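Local coordinates for histidine utilization repressor (PDB 2PKH), which probably represses the histidine utilization genes in the absence of inducer by binding operator DNA, the part here being its C-terminal UTRA domain, at the interface of chains A and B. Numbering follows the deposited sequence. Chains: chain A/B, Histidine utilization repressor.

The interface of chains A and B. Residues chain A 77, 86, 88-89, 121; chain B 146, 148.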
loop_
_atom_site.group_PDB
_atom_site.type_symbol
_atom_site.label_atom_id
_atom_site.label_comp_id
_atom_site.label_asym_id
_atom_site.label_seq_id
_atom_site.Cartn_x
_atom_site.Cartn_y
_atom_site.Cartn_z
ATOM N N TYR A 77 -3.537 17.013 10.350
ATOM C CA TYR A 77 -3.556 15.534 10.465
ATOM C C TYR A 77 -2.952 15.081 11.808
ATOM O O TYR A 77 -3.501 14.230 12.488
ATOM C CB TYR A 77 -2.854 14.881 9.293
ATOM C CG TYR A 77 -3.011 13.371 9.329
ATOM C CD1 TYR A 77 -4.121 12.764 8.744
ATOM C CD2 TYR A 77 -2.085 12.574 9.993
ATOM C CE1 TYR A 77 -4.265 11.354 8.758
ATOM C CE2 TYR A 77 -2.232 11.172 10.034
ATOM C CZ TYR A 77 -3.324 10.592 9.419
ATOM O OH TYR A 77 -3.481 9.223 9.464
ATOM N N LEU A 86 -7.344 7.268 14.320
ATOM C CA LEU A 86 -7.556 7.311 12.885
ATOM C C LEU A 86 -7.099 5.933 12.369
ATOM O O LEU A 86 -5.934 5.617 12.428
ATOM C CB LEU A 86 -6.830 8.482 12.222
ATOM C CG LEU A 86 -7.141 9.880 12.761
ATOM C CD1 LEU A 86 -6.338 10.900 11.924
ATOM C CD2 LEU A 86 -8.653 10.188 12.666
ATOM N N GLU A 88 -7.937 4.146 9.260
ATOM C CA GLU A 88 -7.992 3.797 7.837
ATOM C C GLU A 88 -7.932 5.080 6.980
ATOM O O GLU A 88 -8.449 6.118 7.346
ATOM C CB GLU A 88 -9.294 3.042 7.544
ATOM C CG GLU A 88 -9.656 2.810 6.085
ATOM C CD GLU A 88 -10.886 1.870 5.958
ATOM O OE1 GLU A 88 -11.679 1.796 6.923
ATOM O OE2 GLU A 88 -11.029 1.171 4.935
ATOM N N GLY A 89 -7.189 5.010 5.905
ATOM C CA GLY A 89 -7.004 6.144 5.008
ATOM C C GLY A 89 -7.033 5.697 3.566
ATOM O O GLY A 89 -6.744 4.522 3.236
ATOM N N THR A 121 -9.822 10.025 5.572
ATOM C CA THR A 121 -9.435 9.245 6.739
ATOM C C THR A 121 -10.668 8.932 7.617
ATOM O O THR A 121 -11.523 9.778 7.795
ATOM C CB THR A 121 -8.377 10.004 7.571
ATOM O OG1 THR A 121 -7.246 10.302 6.727
ATOM C CG2 THR A 121 -7.881 9.149 8.727
ATOM N N PHE B 146 -6.357 1.613 2.941
ATOM C CA PHE B 146 -5.483 0.732 3.726
ATOM C C PHE B 146 -5.742 1.057 5.158
ATOM O O PHE B 146 -5.991 2.235 5.523
ATOM C CB PHE B 146 -3.959 0.961 3.454
ATOM C CG PHE B 146 -3.496 0.698 2.037
ATOM C CD1 PHE B 146 -3.160 -0.606 1.605
ATOM C CD2 PHE B 146 -3.305 1.753 1.141
ATOM C CE1 PHE B 146 -2.720 -0.845 0.270
ATOM C CE2 PHE B 146 -2.844 1.502 -0.190
ATOM C CZ PHE B 146 -2.537 0.209 -0.598
ATOM N N LYS B 148 -4.468 1.663 8.958
ATOM C CA LYS B 148 -3.228 2.320 9.411
ATOM C C LYS B 148 -2.595 1.497 10.527
ATOM O O LYS B 148 -3.297 0.745 11.226
ATOM C CB LYS B 148 -3.484 3.746 9.880
ATOM C CG LYS B 148 -3.812 4.686 8.758
ATOM C CD LYS B 148 -4.379 5.930 9.363
ATOM C CE LYS B 148 -4.844 6.837 8.300
ATOM N NZ LYS B 148 -3.751 7.092 7.290
HETATM O O HOH W 1 -5.024 8.997 5.972
#
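Strand 142-147 of chain B runs antiparallel along the start of strand 88-96 of chain A, and the loop residue that follows it, B:Lys148, reaches toward helix 76-83. Both chains are copies of the UTRA domain, the C-terminal, effector-sensing type of domain in GntR-family regulators, and each lends its last strand to the sheet of the other in a two-fold exchange that probably belongs to the working dimer. A:Gly89 and B:Phe146 form an antiparallel bridge closed by a pair of backbone hydrogen bonds: A:Gly89 N gives to B:Phe146 O at 3.0 Å, and B:Phe146 N gives to A:Gly89 O at 3.0 Å. The first is the straighter, 170° at the hydrogen against 146°. A:Glu88 passes B:Phe146 O with its CA at 3.4 Å and with the methylene CG at 3.8 Å, its chain running on extended.

Beyond the bridge, B:Lys148 is the last residue of its chain, and its side chain meets A:Tyr77 tip to tip. The bend at chi4 (-53°) swings the terminal amine nitrogen NZ beside the phenol oxygen, on the side of water 1. B:Lys148 NZ is 3.1 Å from A:Tyr77 OH, close enough for a hydrogen bond, but the phenol oxygen lies alongside the CE-NZ bond, so the bond is at best bent and weak. B:Lys148 NZ is 2.6 Å from water 1, which lies 2.7 Å from A:Thr121 OG1, linking the lysine to strand 114-123. A:Thr121 OG1 also sits at the edge of the tyrosine ring, in its plane, while the threonine methyl CG2 packs 3.8 Å from B:Lys148 CE, the two side chains crossing at about a right angle. Lower on the lysine, CD passes the backbone carbonyl oxygen of A:Leu86.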